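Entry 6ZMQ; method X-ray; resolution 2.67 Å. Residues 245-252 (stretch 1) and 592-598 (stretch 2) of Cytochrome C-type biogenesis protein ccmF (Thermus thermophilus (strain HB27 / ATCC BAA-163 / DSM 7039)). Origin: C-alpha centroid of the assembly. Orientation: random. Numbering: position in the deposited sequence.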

ATOM      1  N   SER A 245      12.419   2.921   0.174  1.00 45.16           N
ATOM      2  CA  SER A 245      13.149   3.017   1.432  1.00 37.04           C
ATOM      3  C   SER A 245      14.511   2.336   1.342  1.00 36.51           C
ATOM      4  O   SER A 245      15.473   2.765   1.991  1.00 41.39           O
ATOM      5  CB  SER A 245      12.307   2.419   2.562  1.00 34.03           C
ATOM      6  OG  SER A 245      13.091   2.134   3.704  1.00 46.89           O
ATOM      7  N   TYR A 246      14.621   1.268   0.543  1.00 37.26           N
ATOM      8  CA  TYR A 246      15.937   0.654   0.377  1.00 40.78           C
ATOM      9  C   TYR A 246      16.828   1.488  -0.545  1.00 51.68           C
ATOM     10  O   TYR A 246      17.904   1.939  -0.133  1.00 65.08           O
ATOM     11  CB  TYR A 246      15.815  -0.768  -0.167  1.00 36.27           C
ATOM     12  CG  TYR A 246      17.089  -1.594  -0.059  1.00 35.86           C
ATOM     13  CD1 TYR A 246      17.520  -2.103   1.159  1.00 47.33           C
ATOM     14  CD2 TYR A 246      17.888  -1.810  -1.168  1.00 36.97           C
ATOM     15  CE1 TYR A 246      18.688  -2.863   1.250  1.00 56.02           C
ATOM     16  CE2 TYR A 246      19.045  -2.561  -1.089  1.00 43.64           C
ATOM     17  CZ  TYR A 246      19.443  -3.088   0.116  1.00 50.94           C
ATOM     18  OH  TYR A 246      20.606  -3.820   0.171  1.00 44.76           O
ATOM     19  N   GLU A 247      16.395   1.735  -1.790  1.00 41.39           N
ATOM     20  CA  GLU A 247      17.312   2.248  -2.801  1.00 37.34           C
ATOM     21  C   GLU A 247      17.354   3.777  -2.882  1.00 41.79           C
ATOM     22  O   GLU A 247      18.408   4.331  -3.207  1.00 53.34           O
ATOM     23  CB  GLU A 247      16.959   1.663  -4.191  1.00 39.93           C
ATOM     24  CG  GLU A 247      17.998   1.953  -5.309  1.00 54.82           C
ATOM     25  CD  GLU A 247      17.888   1.065  -6.534  1.00 68.77           C
ATOM     26  OE1 GLU A 247      18.140  -0.153  -6.437  1.00 75.17           O
ATOM     27  OE2 GLU A 247      17.634   1.619  -7.622  1.00 73.31           O
ATOM     28  N   VAL A 248      16.281   4.506  -2.587  1.00 38.83           N
ATOM     29  CA  VAL A 248      16.323   5.948  -2.794  1.00 35.47           C
ATOM     30  C   VAL A 248      16.335   6.753  -1.500  1.00 40.40           C
ATOM     31  O   VAL A 248      17.122   7.711  -1.395  1.00 55.82           O
ATOM     32  CB  VAL A 248      15.175   6.429  -3.706  1.00 48.24           C
ATOM     33  CG1 VAL A 248      15.476   7.816  -4.229  1.00 71.18           C
ATOM     34  CG2 VAL A 248      14.947   5.473  -4.866  1.00 46.87           C
ATOM     35  N   LEU A 249      15.553   6.392  -0.479  1.00 41.69           N
ATOM     36  CA  LEU A 249      15.725   7.053   0.807  1.00 49.30           C
ATOM     37  C   LEU A 249      16.985   6.564   1.495  1.00 44.39           C
ATOM     38  O   LEU A 249      17.594   7.323   2.258  1.00 42.86           O
ATOM     39  CB  LEU A 249      14.493   6.834   1.702  1.00 70.29           C
ATOM     40  CG  LEU A 249      14.259   7.635   2.996  1.00 82.75           C
ATOM     41  CD1 LEU A 249      14.898   6.989   4.226  1.00 91.98           C
ATOM     42  CD2 LEU A 249      14.717   9.092   2.859  1.00 84.42           C
ATOM     43  N   GLY A 250      17.401   5.339   1.187  1.00 46.86           N
ATOM     44  CA  GLY A 250      18.748   4.856   1.399  1.00 59.02           C
ATOM     45  C   GLY A 250      19.245   4.788   2.824  1.00 76.63           C
ATOM     46  O   GLY A 250      20.387   5.164   3.100  1.00 85.34           O
ATOM     47  N   TRP A 251      18.417   4.290   3.735  1.00 76.03           N
ATOM     48  CA  TRP A 251      18.883   3.951   5.070  1.00 90.54           C
ATOM     49  C   TRP A 251      19.073   2.445   5.194  1.00 79.12           C
ATOM     50  O   TRP A 251      18.868   1.861   6.261  1.00 80.47           O
ATOM     51  CB  TRP A 251      17.952   4.489   6.152  1.00103.64           C
ATOM     52  CG  TRP A 251      18.390   5.839   6.613  1.00117.20           C
ATOM     53  CD1 TRP A 251      17.822   7.045   6.315  1.00126.49           C
ATOM     54  CD2 TRP A 251      19.563   6.126   7.382  1.00121.73           C
ATOM     55  NE1 TRP A 251      18.544   8.062   6.900  1.00129.60           N
ATOM     56  CE2 TRP A 251      19.621   7.522   7.556  1.00123.53           C
ATOM     57  CE3 TRP A 251      20.559   5.331   7.965  1.00116.23           C
ATOM     58  CZ2 TRP A 251      20.638   8.140   8.285  1.00114.28           C
ATOM     59  CZ3 TRP A 251      21.564   5.941   8.680  1.00109.07           C
ATOM     60  CH2 TRP A 251      21.598   7.332   8.837  1.00107.83           C
ATOM     61  N   GLY A 252      19.482   1.838   4.081  1.00 74.42           N
ATOM     62  CA  GLY A 252      19.981   0.464   4.039  1.00 64.86           C
ATOM     63  C   GLY A 252      19.011  -0.606   4.481  1.00 57.29           C
ATOM     64  O   GLY A 252      19.419  -1.582   5.114  1.00 63.52           O
ATOM     65  N   PRO A 592      21.258  14.340   3.579  1.00 84.09           N
ATOM     66  CA  PRO A 592      20.773  12.997   3.257  1.00 74.34           C
ATOM     67  C   PRO A 592      21.536  12.371   2.101  1.00 77.81           C
ATOM     68  O   PRO A 592      22.045  13.049   1.191  1.00 91.95           O
ATOM     69  CB  PRO A 592      19.295  13.226   2.918  1.00 78.48           C
ATOM     70  CG  PRO A 592      19.278  14.539   2.324  1.00 89.68           C
ATOM     71  CD  PRO A 592      20.294  15.344   3.086  1.00100.26           C
ATOM     72  N   LYS A 593      21.659  11.055   2.190  1.00 68.89           N
ATOM     73  CA  LYS A 593      22.346  10.240   1.209  1.00 59.38           C
ATOM     74  C   LYS A 593      21.387   9.815   0.101  1.00 54.14           C
ATOM     75  O   LYS A 593      20.165   9.761   0.289  1.00 46.94           O
ATOM     76  CB  LYS A 593      22.916   8.999   1.895  1.00 62.63           C
ATOM     77  CG  LYS A 593      23.836   9.347   3.041  1.00 67.51           C
ATOM     78  CD  LYS A 593      24.375   8.169   3.797  1.00 66.99           C
ATOM     79  CE  LYS A 593      23.276   7.495   4.600  1.00 63.55           C
ATOM     80  NZ  LYS A 593      22.760   8.382   5.669  1.00 68.42           N
ATOM     81  N   VAL A 594      21.959   9.511  -1.067  1.00 56.41           N
ATOM     82  CA  VAL A 594      21.381   8.539  -1.997  1.00 65.82           C
ATOM     83  C   VAL A 594      22.488   7.547  -2.363  1.00 52.32           C
ATOM     84  O   VAL A 594      23.594   7.921  -2.809  1.00 53.83           O
ATOM     85  CB  VAL A 594      20.714   9.147  -3.246  1.00 72.21           C
ATOM     86  CG1 VAL A 594      19.317   9.655  -2.929  1.00 66.20           C
ATOM     87  CG2 VAL A 594      21.468  10.236  -3.815  1.00 81.54           C
ATOM     88  N   ILE A 595      22.198   6.286  -2.109  1.00 41.77           N
ATOM     89  CA  ILE A 595      23.114   5.164  -2.222  1.00 44.80           C
ATOM     90  C   ILE A 595      23.284   4.765  -3.680  1.00 54.09           C
ATOM     91  O   ILE A 595      22.407   5.007  -4.521  1.00 67.13           O
ATOM     92  CB  ILE A 595      22.565   4.017  -1.344  1.00 70.97           C
ATOM     93  CG1 ILE A 595      21.184   3.548  -1.782  1.00 87.51           C
ATOM     94  CG2 ILE A 595      22.188   4.534  -0.021  1.00 72.78           C
ATOM     95  CD1 ILE A 595      21.097   2.292  -2.570  1.00 96.39           C
ATOM     96  N   TYR A 596      24.422   4.159  -4.001  1.00 58.67           N
ATOM     97  CA  TYR A 596      24.535   3.483  -5.288  1.00 74.33           C
ATOM     98  C   TYR A 596      24.603   1.984  -5.041  1.00 93.25           C
ATOM     99  O   TYR A 596      25.211   1.534  -4.062  1.00117.45           O
ATOM    100  CB  TYR A 596      25.724   3.986  -6.119  1.00 71.07           C
ATOM    101  CG  TYR A 596      26.093   3.078  -7.282  1.00 69.21           C
ATOM    102  CD1 TYR A 596      25.291   3.013  -8.423  1.00 71.04           C
ATOM    103  CD2 TYR A 596      27.181   2.210  -7.194  1.00 73.02           C
ATOM    104  CE1 TYR A 596      25.602   2.159  -9.469  1.00 75.79           C
ATOM    105  CE2 TYR A 596      27.505   1.372  -8.237  1.00 78.08           C
ATOM    106  CZ  TYR A 596      26.706   1.336  -9.368  1.00 72.60           C
ATOM    107  OH  TYR A 596      27.014   0.489 -10.409  1.00 59.17           O
ATOM    108  N   THR A 597      23.937   1.215  -5.894  1.00 90.52           N
ATOM    109  CA  THR A 597      23.892  -0.230  -5.710  1.00 73.25           C
ATOM    110  C   THR A 597      24.030  -1.054  -6.988  1.00 70.81           C
ATOM    111  O   THR A 597      23.249  -0.873  -7.946  1.00 69.31           O
ATOM    112  CB  THR A 597      22.636  -0.621  -4.941  1.00 57.41           C
ATOM    113  OG1 THR A 597      22.515  -2.041  -4.991  1.00 72.62           O
ATOM    114  CG2 THR A 597      21.375   0.068  -5.493  1.00 38.37           C
ATOM    115  N   PRO A 598      25.046  -1.893  -7.076  1.00 64.36           N
ATOM    116  CA  PRO A 598      25.062  -2.972  -8.070  1.00 50.53           C
ATOM    117  C   PRO A 598      24.145  -4.131  -7.726  1.00 50.49           C
ATOM    118  O   PRO A 598      24.210  -4.693  -6.620  1.00 60.37           O
ATOM    119  CB  PRO A 598      26.532  -3.407  -8.063  1.00 64.01           C
ATOM    120  CG  PRO A 598      27.233  -2.136  -7.735  1.00 76.72           C
ATOM    121  CD  PRO A 598      26.406  -1.633  -6.592  1.00 79.71           C
TER

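Touching residues are at least 342 positions apart in one chain, and the two stretches bury 409 Å² between them, both sides summed. With hydrogens placed, no hydrogen bond crosses the interface, so the contact rests on one cation-pi interaction and on van der Waals packing.

The cation-pi pair joins Lys593 to Trp251. Lys593 NZ sits 3.7 Å from the centroid of the six-membered ring of Trp251, 24° off the ring normal, which places the ammonium over the face, where the pi electrons can stabilise its charge. The closest atoms are Lys593 NZ and Trp251 CZ2, at 3.4 Å. Although the CA-to-CB bond of Trp251 points away from the other stretch and that of Lys593 points sideways, the ends of both side chains come nearer. In Lys593 this takes a bent chain, with chi1 to chi4 in m, t, m and m; in Trp251 chi1 is -92°, between wells. On its way to the ring the lysine passes the backbone of Gly250, with Lys593 CE 4.0 Å from Gly250 O.

Most of the remaining contacts set aliphatic carbons against the backbone carbonyls of Tyr246, Glu247, Val248 and Gly250. Ile595, whose CA-to-CB bond points toward stretch 1, packs its CG1 3.2 Å from Glu247 O and 4.0 Å from Tyr246 O, while its CG2 lies 3.7 Å from Gly250 O. Val594 CG1 approaches Val248 O at 3.3 Å. These are close packing contacts, since a methyl or methylene carbon offers no conventional hydrogen-bond donor.

Contacts between side chains are fewer. Glu247 extends through t rotamers at chi1 and chi2 and brings OE1 to 3.4 Å from Thr597 CG2, a contact with the methyl group; Thr597 OG1 is hydrogen-bonded elsewhere in the structure. Along the same glutamate, CG lies 4.1 Å from Ile595 CD1. The apolar pair Val248 CG1 and Val594 CG1 is looser, at 4.5 Å, consistent with a Val248 CA-to-CB bond that points away.

The nearest CA atoms across the contact are those of Gly250 and Val594, 5.7 Å apart. Gly250 is the first residue after the helix to leave helical phi/psi, and its phi is positive, at 63°, which by itself favours glycine. Packing gives a second constraint: an ideal CB here would point toward stretch 2 and fall 2.8 Å from Ile595 CG2, a clash. Within stretch 1, a weak hydrogen bond from Gly250 N to Ser245 O, 3.3 Å long, ties this turn back to the helix.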